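Local coordinates for holo-[acyl-carrier-protein] synthase (Neisseria meningitidis FAM18, PDB 5SUV) that belongs to the 4'-phosphopantetheinyl transferase superfamily and binds coenzyme A as a trimer, in pockets shared between neighbouring subunits, at residues Phe27-Glu36 against Tyr49-Lys57; Ala56-Thr66 against Phe89-Leu99. One frame throughout, in Å; residues are numbered along the deposited sequence.

Contact 1: residues Phe27-Glu36 against Tyr49-Lys57. With COA (coenzyme A), chain F.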
loop_
_atom_site.group_PDB
_atom_site.type_symbol
_atom_site.label_atom_id
_atom_site.label_comp_id
_atom_site.label_asym_id
_atom_site.label_seq_id
_atom_site.Cartn_x
_atom_site.Cartn_y
_atom_site.Cartn_z
ATOM N N PHE A 27 -27.061 -1.014 0.758
ATOM C CA PHE A 27 -25.637 -0.806 0.534
ATOM C C PHE A 27 -24.933 -2.141 0.336
ATOM O O PHE A 27 -24.287 -2.372 -0.690
ATOM C CB PHE A 27 -25.021 -0.024 1.692
ATOM C CG PHE A 27 -23.539 0.166 1.569
ATOM C CD1 PHE A 27 -23.002 0.883 0.516
ATOM C CD2 PHE A 27 -22.683 -0.366 2.512
ATOM C CE1 PHE A 27 -21.641 1.057 0.404
ATOM C CE2 PHE A 27 -21.321 -0.191 2.408
ATOM C CZ PHE A 27 -20.798 0.520 1.358
ATOM N N ALA A 28 -25.068 -3.050 1.304
ATOM C CA ALA A 28 -24.450 -4.362 1.161
ATOM C C ALA A 28 -24.934 -5.057 -0.105
ATOM O O ALA A 28 -24.167 -5.763 -0.770
ATOM C CB ALA A 28 -24.746 -5.221 2.385
ATOM N N GLY A 29 -26.206 -4.866 -0.456
ATOM C CA GLY A 29 -26.727 -5.460 -1.672
ATOM C C GLY A 29 -26.119 -4.877 -2.925
ATOM O O GLY A 29 -26.134 -5.527 -3.975
ATOM N N ARG A 30 -25.571 -3.670 -2.834
ATOM C CA ARG A 30 -24.956 -3.035 -3.982
ATOM C C ARG A 30 -23.485 -3.414 -4.119
ATOM O O ARG A 30 -22.983 -3.510 -5.248
ATOM C CB ARG A 30 -25.134 -1.514 -3.870
ATOM C CG ARG A 30 -24.680 -0.713 -5.083
ATOM C CD ARG A 30 -25.174 0.734 -5.039
ATOM N NE ARG A 30 -26.627 0.830 -5.217
ATOM C CZ ARG A 30 -27.507 1.106 -4.254
ATOM N NH1 ARG A 30 -27.110 1.331 -3.006
ATOM N NH2 ARG A 30 -28.803 1.160 -4.543
ATOM N N ILE A 31 -22.800 -3.679 -2.998
ATOM C CA ILE A 31 -21.348 -3.843 -2.978
ATOM C C ILE A 31 -20.936 -5.306 -3.043
ATOM O O ILE A 31 -19.897 -5.639 -3.621
ATOM C CB ILE A 31 -20.754 -3.195 -1.713
ATOM C CG1 ILE A 31 -21.157 -1.728 -1.637
ATOM C CG2 ILE A 31 -19.242 -3.345 -1.698
ATOM C CD1 ILE A 31 -20.846 -0.931 -2.841
ATOM N N LEU A 32 -21.731 -6.187 -2.451
ATOM C CA LEU A 32 -21.361 -7.591 -2.359
ATOM C C LEU A 32 -21.856 -8.356 -3.581
ATOM O O LEU A 32 -22.897 -8.026 -4.154
ATOM C CB LEU A 32 -21.948 -8.230 -1.111
ATOM C CG LEU A 32 -21.571 -7.564 0.208
ATOM C CD1 LEU A 32 -22.225 -8.310 1.343
ATOM C CD2 LEU A 32 -20.042 -7.514 0.367
ATOM N N THR A 33 -21.102 -9.389 -3.963
ATOM C CA THR A 33 -21.572 -10.293 -5.009
ATOM C C THR A 33 -22.686 -11.176 -4.461
ATOM O O THR A 33 -22.797 -11.369 -3.249
ATOM C CB THR A 33 -20.446 -11.187 -5.538
ATOM O OG1 THR A 33 -20.104 -12.181 -4.560
ATOM C CG2 THR A 33 -19.209 -10.391 -5.880
ATOM N N PRO A 34 -23.515 -11.750 -5.342
ATOM C CA PRO A 34 -24.535 -12.699 -4.869
ATOM C C PRO A 34 -23.979 -13.759 -3.934
ATOM O O PRO A 34 -24.649 -14.141 -2.970
ATOM C CB PRO A 34 -25.063 -13.314 -6.172
ATOM C CG PRO A 34 -24.795 -12.296 -7.210
ATOM C CD PRO A 34 -23.524 -11.604 -6.804
ATOM N N GLU A 35 -22.751 -14.224 -4.174
ATOM C CA GLU A 35 -22.150 -15.238 -3.314
ATOM C C GLU A 35 -21.852 -14.670 -1.934
ATOM O O GLU A 35 -22.221 -15.258 -0.909
ATOM C CB GLU A 35 -20.863 -15.773 -3.948
ATOM C CG GLU A 35 -21.047 -16.459 -5.296
ATOM C CD GLU A 35 -21.133 -15.492 -6.468
ATOM O OE1 GLU A 35 -20.902 -14.279 -6.281
ATOM O OE2 GLU A 35 -21.441 -15.951 -7.589
ATOM N N GLU A 36 -21.177 -13.523 -1.891
ATOM C CA GLU A 36 -20.872 -12.900 -0.610
ATOM C C GLU A 36 -22.144 -12.526 0.129
ATOM O O GLU A 36 -22.189 -12.567 1.363
ATOM C CB GLU A 36 -20.013 -11.663 -0.823
ATOM C CG GLU A 36 -18.618 -11.942 -1.318
ATOM C CD GLU A 36 -17.938 -10.690 -1.801
ATOM O OE1 GLU A 36 -18.637 -9.773 -2.277
ATOM O OE2 GLU A 36 -16.710 -10.621 -1.709
ATOM N N TYR A 49 -16.515 -6.597 7.705
ATOM C CA TYR A 49 -16.679 -7.410 6.507
ATOM C C TYR A 49 -16.956 -6.536 5.290
ATOM O O TYR A 49 -16.250 -6.622 4.280
ATOM C CB TYR A 49 -17.813 -8.410 6.738
ATOM C CG TYR A 49 -18.066 -9.368 5.596
ATOM C CD1 TYR A 49 -18.871 -9.001 4.523
ATOM C CD2 TYR A 49 -17.520 -10.644 5.600
ATOM C CE1 TYR A 49 -19.114 -9.872 3.481
ATOM C CE2 TYR A 49 -17.766 -11.529 4.557
ATOM C CZ TYR A 49 -18.560 -11.136 3.500
ATOM O OH TYR A 49 -18.807 -12.007 2.454
ATOM N N LEU A 50 -17.979 -5.678 5.371
ATOM C CA LEU A 50 -18.281 -4.782 4.256
ATOM C C LEU A 50 -17.107 -3.870 3.942
ATOM O O LEU A 50 -16.818 -3.602 2.772
ATOM C CB LEU A 50 -19.518 -3.939 4.566
ATOM C CG LEU A 50 -20.898 -4.546 4.364
ATOM C CD1 LEU A 50 -21.953 -3.583 4.873
ATOM C CD2 LEU A 50 -21.123 -4.857 2.902
ATOM N N ALA A 51 -16.426 -3.359 4.976
ATOM C CA ALA A 51 -15.321 -2.437 4.744
ATOM C C ALA A 51 -14.210 -3.098 3.937
ATOM O O ALA A 51 -13.679 -2.506 2.995
ATOM C CB ALA A 51 -14.780 -1.924 6.081
ATOM N N LYS A 52 -13.829 -4.321 4.310
ATOM C CA LYS A 52 -12.757 -5.025 3.608
ATOM C C LYS A 52 -13.144 -5.314 2.163
ATOM O O LYS A 52 -12.333 -5.134 1.244
ATOM C CB LYS A 52 -12.421 -6.333 4.329
ATOM C CG LYS A 52 -11.625 -6.130 5.627
ATOM C CD LYS A 52 -11.187 -7.439 6.255
ATOM C CE LYS A 52 -10.388 -7.187 7.537
ATOM N NZ LYS A 52 -10.069 -8.442 8.265
ATOM N N ARG A 53 -14.378 -5.760 1.943
ATOM C CA ARG A 53 -14.827 -6.018 0.578
ATOM C C ARG A 53 -14.849 -4.732 -0.236
ATOM O O ARG A 53 -14.376 -4.701 -1.375
ATOM C CB ARG A 53 -16.211 -6.683 0.589
ATOM C CG ARG A 53 -16.293 -8.014 1.319
ATOM C CD ARG A 53 -15.157 -8.936 0.953
ATOM N NE ARG A 53 -15.411 -10.339 1.301
ATOM C CZ ARG A 53 -15.279 -10.857 2.517
ATOM N NH1 ARG A 53 -14.911 -10.098 3.541
ATOM N NH2 ARG A 53 -15.515 -12.141 2.714
ATOM N N PHE A 54 -15.368 -3.650 0.344
ATOM C CA PHE A 54 -15.418 -2.377 -0.361
ATOM C C PHE A 54 -14.016 -1.915 -0.740
ATOM O O PHE A 54 -13.769 -1.531 -1.888
ATOM C CB PHE A 54 -16.136 -1.341 0.509
ATOM C CG PHE A 54 -16.441 -0.053 -0.185
ATOM C CD1 PHE A 54 -17.341 -0.006 -1.226
ATOM C CD2 PHE A 54 -15.827 1.123 0.214
ATOM C CE1 PHE A 54 -17.618 1.182 -1.876
ATOM C CE2 PHE A 54 -16.102 2.314 -0.431
ATOM C CZ PHE A 54 -17.014 2.345 -1.468
ATOM N N ALA A 55 -13.071 -1.968 0.205
ATOM C CA ALA A 55 -11.715 -1.529 -0.115
ATOM C C ALA A 55 -11.080 -2.428 -1.170
ATOM O O ALA A 55 -10.416 -1.945 -2.090
ATOM C CB ALA A 55 -10.834 -1.508 1.133
ATOM N N ALA A 56 -11.260 -3.743 -1.037
ATOM C CA ALA A 56 -10.632 -4.676 -1.966
ATOM C C ALA A 56 -11.200 -4.511 -3.370
ATOM O O ALA A 56 -10.462 -4.558 -4.357
ATOM C CB ALA A 56 -10.833 -6.108 -1.472
ATOM N N LYS A 57 -12.510 -4.324 -3.480
ATOM C CA LYS A 57 -13.098 -4.134 -4.801
ATOM C C LYS A 57 -12.655 -2.810 -5.411
ATOM O O LYS A 57 -12.352 -2.731 -6.605
ATOM C CB LYS A 57 -14.613 -4.207 -4.700
ATOM C CG LYS A 57 -15.103 -5.533 -4.155
ATOM C CD LYS A 57 -16.560 -5.454 -3.749
ATOM C CE LYS A 57 -17.017 -6.714 -3.002
ATOM N NZ LYS A 57 -17.806 -7.635 -3.888
HETATM N N1A COA F . -1.465 -14.679 4.208
HETATM C C2A COA F . -1.767 -13.449 3.774
HETATM N N3A COA F . -2.658 -12.635 4.271
HETATM C C4A COA F . -3.375 -13.134 5.381
HETATM C C5A COA F . -3.186 -14.430 5.947
HETATM C C6A COA F . -2.196 -15.158 5.302
HETATM N N6A COA F . -1.920 -16.364 5.734
HETATM N N7A COA F . -3.934 -14.642 6.942
HETATM C C8A COA F . -4.628 -13.539 7.030
HETATM N N9A COA F . -4.323 -12.596 6.117
HETATM C C1B COA F . -4.917 -11.323 5.962
HETATM C C2B COA F . -6.511 -11.458 5.767
HETATM O O2B COA F . -6.996 -10.715 4.711
HETATM C C3B COA F . -6.954 -10.832 7.087
HETATM O O3B COA F . -8.108 -10.162 7.011
HETATM P P3B COA F . -9.473 -11.125 6.383
HETATM O O7A COA F . -10.439 -10.328 7.010
HETATM O O8A COA F . -9.327 -10.976 4.923
HETATM O O9A COA F . -9.124 -12.438 6.940
HETATM C C4B COA F . -5.778 -9.847 7.272
HETATM O O4B COA F . -4.670 -10.644 7.096
HETATM C C5B COA F . -5.760 -9.228 8.628
HETATM O O5B COA F . -4.752 -8.215 8.585
HETATM P P1A COA F . -4.222 -7.781 10.009
HETATM O O1A COA F . -5.322 -7.288 10.871
HETATM O O2A COA F . -2.923 -7.085 9.817
HETATM O O3A COA F . -3.953 -9.236 10.690
HETATM P P2A COA F . -3.436 -9.213 12.135
HETATM O O4A COA F . -2.407 -8.247 12.341
HETATM O O5A COA F . -4.504 -9.390 13.193
HETATM O O6A COA F . -2.640 -10.654 12.141
HETATM C CBP COA F . -1.091 -11.942 10.948
HETATM C CCP COA F . -1.632 -10.578 11.212
HETATM C CDP COA F . -2.012 -12.572 10.032
HETATM C CEP COA F . 0.241 -11.847 10.256
HETATM C CAP COA F . -0.918 -12.810 12.234
HETATM O OAP COA F . -0.331 -14.020 11.949
HETATM C C9P COA F . -0.011 -12.184 13.312
HETATM O O9P COA F . 1.200 -12.285 13.184
HETATM N N8P COA F . -0.605 -11.566 14.453
HETATM C C7P COA F . 0.209 -10.931 15.548
HETATM C C6P COA F . 1.542 -11.617 15.770
HETATM C C5P COA F . 1.883 -11.669 17.250
HETATM O O5P COA F . 2.320 -12.655 17.743
HETATM N N4P COA F . 1.708 -10.535 18.039
HETATM C C3P COA F . 2.031 -10.595 19.464
HETATM C C2P COA F . 3.461 -10.212 19.743
HETATM S S1P COA F . 4.505 -11.679 20.134
#
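A capping box at the start of helix 34-39 and a buried salt-bridge network join here, where helix 46-63 of this 4'-phosphopantetheinyl transferase fold packs on the end of helix 25-31, the turn after it and the first turn of helix 34-39. It is a worked example of a helix cap recruited into a tertiary contact. Lys57 NZ gives a hydrogen bond to Ile31 O (2.9 Å), in the carbonyl plane, and a salt bridge to Glu36 OE1 (2.8 Å) that uses the syn lone pair. The lysine chain runs extended and then bends at its last torsion (chi4 -102°), which swings the ammonium between these two acceptors; Phe74 O and Ile77 O also accept from it, so three backbone carbonyls and one carboxylate oxygen surround the buried ammonium. Glu36 OE1 is gripped twice, since Thr33 N comes to its anti side from somewhat out of the carboxylate plane, at 3.0 Å, while Glu36 N returns a nearly straight bond to Thr33 OG1. The other carboxylate oxygen, Glu36 OE2, lies at the guanidinium edge of Arg53, where a weak bond from NE completes the network, and Ile79 N donates to it as well. Arg53 lays one guanidinium face over the rim of the Tyr49 ring, whose hydroxyl is hydrogen-bonded to Glu39.

The rest of the contact is apolar. Helices 27-31 and 49-57 run at 35° to each other, and Leu50 reaches across so that CD2 sits against Ala28 CB (3.7 Å) and the branches of Leu32. Phe27 and Phe54 meet obliquely. Ile31, a coenzyme A pocket residue, turns CG2 anti to its own nitrogen, which brings that methyl to the edge of the Phe54 ring, 3.9 Å from CD1.

Contact 2: residues Ala56-Thr66 against Phe89-Leu99. With COA (coenzyme A), chain D.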
loop_
_atom_site.group_PDB
_atom_site.type_symbol
_atom_site.label_atom_id
_atom_site.label_comp_id
_atom_site.label_asym_id
_atom_site.label_seq_id
_atom_site.Cartn_x
_atom_site.Cartn_y
_atom_site.Cartn_z
ATOM N N ALA A 56 -11.260 -3.743 -1.037
ATOM C CA ALA A 56 -10.632 -4.676 -1.966
ATOM C C ALA A 56 -11.200 -4.511 -3.370
ATOM O O ALA A 56 -10.462 -4.558 -4.357
ATOM C CB ALA A 56 -10.833 -6.108 -1.472
ATOM N N LYS A 57 -12.510 -4.324 -3.480
ATOM C CA LYS A 57 -13.098 -4.134 -4.801
ATOM C C LYS A 57 -12.655 -2.810 -5.411
ATOM O O LYS A 57 -12.352 -2.731 -6.605
ATOM C CB LYS A 57 -14.613 -4.207 -4.700
ATOM C CG LYS A 57 -15.103 -5.533 -4.155
ATOM C CD LYS A 57 -16.560 -5.454 -3.749
ATOM C CE LYS A 57 -17.017 -6.714 -3.002
ATOM N NZ LYS A 57 -17.806 -7.635 -3.888
ATOM N N GLU A 58 -12.597 -1.750 -4.607
ATOM C CA GLU A 58 -12.151 -0.485 -5.162
ATOM C C GLU A 58 -10.692 -0.564 -5.599
ATOM O O GLU A 58 -10.334 -0.041 -6.659
ATOM C CB GLU A 58 -12.370 0.644 -4.154
ATOM C CG GLU A 58 -13.830 0.975 -3.931
ATOM C CD GLU A 58 -14.044 2.372 -3.372
ATOM O OE1 GLU A 58 -15.017 3.043 -3.786
ATOM O OE2 GLU A 58 -13.240 2.798 -2.514
ATOM N N ALA A 59 -9.831 -1.212 -4.801
ATOM C CA ALA A 59 -8.433 -1.323 -5.197
ATOM C C ALA A 59 -8.307 -2.187 -6.438
ATOM O O ALA A 59 -7.487 -1.904 -7.315
ATOM C CB ALA A 59 -7.579 -1.892 -4.072
ATOM N N PHE A 60 -9.115 -3.250 -6.533
ATOM C CA PHE A 60 -9.128 -4.050 -7.751
ATOM C C PHE A 60 -9.450 -3.183 -8.964
ATOM O O PHE A 60 -8.748 -3.214 -9.982
ATOM C CB PHE A 60 -10.140 -5.194 -7.618
ATOM C CG PHE A 60 -10.221 -6.071 -8.853
ATOM C CD1 PHE A 60 -10.994 -5.693 -9.936
ATOM C CD2 PHE A 60 -9.513 -7.255 -8.919
ATOM C CE1 PHE A 60 -11.073 -6.490 -11.073
ATOM C CE2 PHE A 60 -9.578 -8.057 -10.049
ATOM C CZ PHE A 60 -10.356 -7.666 -11.128
ATOM N N ALA A 61 -10.532 -2.407 -8.880
ATOM C CA ALA A 61 -10.980 -1.637 -10.033
ATOM C C ALA A 61 -9.925 -0.610 -10.456
ATOM O O ALA A 61 -9.776 -0.295 -11.642
ATOM C CB ALA A 61 -12.318 -0.988 -9.688
ATOM N N LYS A 62 -9.140 -0.127 -9.502
ATOM C CA LYS A 62 -8.034 0.749 -9.838
ATOM C C LYS A 62 -6.887 -0.021 -10.478
ATOM O O LYS A 62 -6.241 0.470 -11.405
ATOM C CB LYS A 62 -7.550 1.450 -8.584
ATOM C CG LYS A 62 -8.534 2.436 -7.988
ATOM C CD LYS A 62 -7.937 3.064 -6.756
ATOM C CE LYS A 62 -8.951 3.894 -6.046
ATOM N NZ LYS A 62 -8.448 4.359 -4.749
ATOM N N ALA A 63 -6.583 -1.204 -9.949
ATOM C CA ALA A 63 -5.453 -1.971 -10.453
ATOM C C ALA A 63 -5.652 -2.414 -11.896
ATOM O O ALA A 63 -4.671 -2.680 -12.592
ATOM C CB ALA A 63 -5.225 -3.198 -9.566
ATOM N N VAL A 64 -6.898 -2.557 -12.348
ATOM C CA VAL A 64 -7.140 -2.895 -13.740
ATOM C C VAL A 64 -7.440 -1.652 -14.570
ATOM O O VAL A 64 -7.783 -1.761 -15.754
ATOM C CB VAL A 64 -8.230 -3.979 -13.893
ATOM C CG1 VAL A 64 -7.820 -5.259 -13.165
ATOM C CG2 VAL A 64 -9.585 -3.534 -13.376
ATOM N N GLY A 65 -7.270 -0.468 -13.991
ATOM C CA GLY A 65 -7.199 0.747 -14.779
ATOM C C GLY A 65 -8.520 1.351 -15.195
ATOM O O GLY A 65 -8.518 2.324 -15.955
ATOM N N THR A 66 -9.646 0.835 -14.696
ATOM C CA THR A 66 -10.953 1.239 -15.175
ATOM C C THR A 66 -11.803 1.957 -14.149
ATOM O O THR A 66 -12.717 2.682 -14.540
ATOM C CB THR A 66 -11.748 0.010 -15.639
ATOM O OG1 THR A 66 -11.846 -0.911 -14.553
ATOM C CG2 THR A 66 -11.070 -0.660 -16.798
ATOM N N PHE A 89 -9.078 -13.115 -4.931
ATOM C CA PHE A 89 -10.254 -12.725 -5.705
ATOM C C PHE A 89 -10.879 -13.916 -6.412
ATOM O O PHE A 89 -10.175 -14.828 -6.854
ATOM C CB PHE A 89 -9.887 -11.676 -6.756
ATOM C CG PHE A 89 -9.544 -10.336 -6.194
ATOM C CD1 PHE A 89 -10.515 -9.556 -5.597
ATOM C CD2 PHE A 89 -8.251 -9.847 -6.284
ATOM C CE1 PHE A 89 -10.199 -8.311 -5.091
ATOM C CE2 PHE A 89 -7.927 -8.594 -5.778
ATOM C CZ PHE A 89 -8.896 -7.829 -5.194
ATOM N N PHE A 90 -12.206 -13.890 -6.526
ATOM C CA PHE A 90 -12.934 -14.727 -7.473
ATOM C C PHE A 90 -13.842 -13.808 -8.279
ATOM O O PHE A 90 -14.138 -12.684 -7.863
ATOM C CB PHE A 90 -13.709 -15.851 -6.766
ATOM C CG PHE A 90 -14.919 -15.389 -6.015
ATOM C CD1 PHE A 90 -16.130 -15.233 -6.668
ATOM C CD2 PHE A 90 -14.860 -15.151 -4.650
ATOM C CE1 PHE A 90 -17.249 -14.822 -5.981
ATOM C CE2 PHE A 90 -15.986 -14.750 -3.955
ATOM C CZ PHE A 90 -17.175 -14.574 -4.622
ATOM N N TYR A 91 -14.225 -14.249 -9.478
ATOM C CA TYR A 91 -14.805 -13.344 -10.451
ATOM C C TYR A 91 -16.118 -13.883 -10.985
ATOM O O TYR A 91 -16.286 -15.093 -11.164
ATOM C CB TYR A 91 -13.858 -13.111 -11.630
ATOM C CG TYR A 91 -12.494 -12.726 -11.191
ATOM C CD1 TYR A 91 -12.296 -11.530 -10.536
ATOM C CD2 TYR A 91 -11.405 -13.543 -11.427
ATOM C CE1 TYR A 91 -11.048 -11.156 -10.115
ATOM C CE2 TYR A 91 -10.129 -13.158 -11.017
ATOM C CZ TYR A 91 -9.968 -11.977 -10.357
ATOM O OH TYR A 91 -8.709 -11.581 -9.939
ATOM N N GLY A 92 -17.036 -12.958 -11.242
ATOM C CA GLY A 92 -18.215 -13.261 -12.025
ATOM C C GLY A 92 -17.779 -13.544 -13.447
ATOM O O GLY A 92 -16.740 -13.068 -13.904
ATOM N N PRO A 93 -18.559 -14.342 -14.173
ATOM C CA PRO A 93 -18.074 -14.846 -15.469
ATOM C C PRO A 93 -17.716 -13.746 -16.458
ATOM O O PRO A 93 -16.751 -13.891 -17.226
ATOM C CB PRO A 93 -19.241 -15.730 -15.955
ATOM C CG PRO A 93 -20.422 -15.292 -15.165
ATOM C CD PRO A 93 -19.908 -14.818 -13.842
ATOM N N ALA A 94 -18.448 -12.639 -16.473
ATOM C CA ALA A 94 -18.133 -11.601 -17.443
ATOM C C ALA A 94 -16.783 -10.970 -17.141
ATOM O O ALA A 94 -16.062 -10.555 -18.055
ATOM C CB ALA A 94 -19.204 -10.532 -17.440
ATOM N N LEU A 95 -16.449 -10.845 -15.855
ATOM C CA LEU A 95 -15.147 -10.289 -15.484
ATOM C C LEU A 95 -14.017 -11.273 -15.781
ATOM O O LEU A 95 -12.948 -10.864 -16.253
ATOM C CB LEU A 95 -15.145 -9.878 -13.998
ATOM C CG LEU A 95 -13.856 -9.253 -13.441
ATOM C CD1 LEU A 95 -13.390 -8.093 -14.301
ATOM C CD2 LEU A 95 -14.078 -8.801 -11.984
ATOM N N SER A 96 -14.202 -12.558 -15.465
ATOM C CA SER A 96 -13.214 -13.558 -15.866
ATOM C C SER A 96 -12.893 -13.432 -17.350
ATOM O O SER A 96 -11.723 -13.443 -17.751
ATOM C CB SER A 96 -13.727 -14.976 -15.553
ATOM O OG SER A 96 -13.730 -15.212 -14.160
ATOM N N LYS A 97 -13.926 -13.296 -18.177
ATOM C CA LYS A 97 -13.728 -13.176 -19.619
ATOM C C LYS A 97 -12.960 -11.903 -19.968
ATOM O O LYS A 97 -12.018 -11.935 -20.764
ATOM C CB LYS A 97 -15.081 -13.211 -20.329
ATOM C CG LYS A 97 -14.964 -13.119 -21.846
ATOM C CD LYS A 97 -16.318 -13.002 -22.516
ATOM C CE LYS A 97 -16.185 -12.992 -24.033
ATOM N NZ LYS A 97 -15.610 -14.263 -24.541
ATOM N N TRP A 98 -13.330 -10.772 -19.359
ATOM C CA TRP A 98 -12.620 -9.527 -19.643
ATOM C C TRP A 98 -11.155 -9.628 -19.228
ATOM O O TRP A 98 -10.261 -9.234 -19.982
ATOM C CB TRP A 98 -13.296 -8.352 -18.931
ATOM C CG TRP A 98 -12.689 -6.993 -19.234
ATOM C CD1 TRP A 98 -12.921 -6.221 -20.329
ATOM C CD2 TRP A 98 -11.775 -6.259 -18.415
ATOM N NE1 TRP A 98 -12.204 -5.049 -20.253
ATOM C CE2 TRP A 98 -11.488 -5.051 -19.083
ATOM C CE3 TRP A 98 -11.162 -6.512 -17.189
ATOM C CZ2 TRP A 98 -10.613 -4.090 -18.553
ATOM C CZ3 TRP A 98 -10.298 -5.567 -16.675
ATOM C CH2 TRP A 98 -10.036 -4.375 -17.352
ATOM N N LEU A 99 -10.882 -10.172 -18.041
ATOM C CA LEU A 99 -9.498 -10.302 -17.604
ATOM C C LEU A 99 -8.697 -11.112 -18.615
ATOM O O LEU A 99 -7.565 -10.743 -18.957
ATOM C CB LEU A 99 -9.440 -10.948 -16.219
ATOM C CG LEU A 99 -10.010 -10.088 -15.078
ATOM C CD1 LEU A 99 -10.154 -10.913 -13.797
ATOM C CD2 LEU A 99 -9.146 -8.875 -14.817
HETATM N N1A COA D . -7.981 3.549 -12.745
HETATM C C2A COA D . -7.206 3.643 -11.641
HETATM N N3A COA D . -7.292 4.560 -10.686
HETATM C C4A COA D . -8.281 5.503 -10.879
HETATM C C5A COA D . -9.183 5.554 -11.990
HETATM C C6A COA D . -8.952 4.501 -12.906
HETATM N N6A COA D . -9.658 4.417 -13.970
HETATM N N7A COA D . -10.011 6.565 -11.912
HETATM C C8A COA D . -9.645 7.133 -10.784
HETATM N N9A COA D . -8.625 6.528 -10.136
HETATM C C1B COA D . -7.932 6.919 -8.878
HETATM C C2B COA D . -7.395 8.417 -9.023
HETATM O O2B COA D . -6.086 8.520 -8.641
HETATM C C3B COA D . -8.366 9.109 -8.007
HETATM O O3B COA D . -7.836 10.124 -7.372
HETATM P P3B COA D . -7.333 11.529 -8.323
HETATM O O7A COA D . -8.333 11.685 -9.257
HETATM O O8A COA D . -6.019 11.095 -8.894
HETATM O O9A COA D . -7.295 12.524 -7.277
HETATM C C4B COA D . -8.519 7.948 -7.012
HETATM O O4B COA D . -8.779 6.851 -7.803
HETATM C C5B COA D . -9.631 8.131 -5.976
HETATM O O5B COA D . -9.552 7.073 -5.096
HETATM P P1A COA D . -10.439 7.249 -3.767
HETATM O O1A COA D . -10.060 8.416 -3.089
HETATM O O2A COA D . -10.469 5.890 -3.141
HETATM O O3A COA D . -11.855 7.707 -4.503
HETATM P P2A COA D . -13.142 6.794 -4.496
HETATM O O4A COA D . -14.114 7.599 -5.115
HETATM O O5A COA D . -13.305 6.102 -3.173
HETATM O O6A COA D . -12.890 5.489 -5.577
HETATM C CBP COA D . -13.111 4.830 -7.845
HETATM C CCP COA D . -12.644 5.905 -6.807
HETATM C CDP COA D . -12.082 4.754 -8.918
HETATM C CEP COA D . -13.329 3.449 -7.286
HETATM C CAP COA D . -14.387 5.335 -8.402
HETATM O OAP COA D . -14.157 6.513 -9.099
HETATM C C9P COA D . -15.052 4.380 -9.345
HETATM O O9P COA D . -14.584 4.166 -10.407
HETATM N N8P COA D . -16.240 3.784 -8.982
HETATM C C7P COA D . -16.876 4.023 -7.716
HETATM C C6P COA D . -18.370 4.272 -7.982
HETATM C C5P COA D . -19.130 3.653 -6.866
HETATM O O5P COA D . -19.736 2.634 -6.989
HETATM N N4P COA D . -19.128 4.310 -5.646
HETATM C C3P COA D . -19.818 3.702 -4.506
HETATM C C2P COA D . -21.293 3.537 -4.755
HETATM S S1P COA D . -21.938 2.582 -3.395
#
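An aromatic cluster of Phe60, Phe89 and Tyr91 marks the place where helix 46-63 of the transferase fold packs on the end of strand 87-91 and on helix 93-102. With CG anti to the backbone nitrogen (chi1 180°), Phe60 extends from the helix into this group. Its edge makes a T-shaped contact with Phe89: CD2 stands over the centre of the Phe89 ring, 3.8 Å from CE2, with the planes at 68°. Farther out, Phe60 CE2 comes within 3.4 Å of Tyr91 CE1, the two rings tilted obliquely at 47°. Leu95 CD2 approaches Phe60 CE1 from the opposite direction, and Leu99 lays CD1 over the middle of the Tyr91 ring while its CD2 faces Phe60 CZ. Val107 and Ile77 border the cluster from neighbouring strands.

The helix ends in a Schellman motif, with Gly65 at positive phi; Gly65 O accepts from coenzyme A N6A at 3.1 Å. On the side of the helix away from the aromatic cluster, Lys62 stretches out in an extended chain to hydrogen-bond O5B and O2A of the same ligand, in a pocket completed by the third subunit. Trp98 reaches this helix end: Val64 O lies at the indole edge, Val64 CB packs on Trp98 CZ3, and Thr66 CG2 is 3.9 Å from Trp98 CZ2.

In the fold
The two contacts show one long helix serving two neighbouring parts of a small fold. Both use helix 46-63 and share Ala56 and Lys57, with centres about 13 Å apart. Along the chain they come in series: contact 1 closes before contact 2 opens. Helices 25-31 and 34-39 pack against the earlier part of the helix, and strand 87-91 with helix 93-102 against its later part. Their outer segments also touch, through packing of Phe90 on Thr33 and Glu35. The helix carries pocket residues at both contacts, Lys52 toward one coenzyme A and Glu58 and Lys62 toward another, consistent with pockets built between adjoining subunits of the trimer.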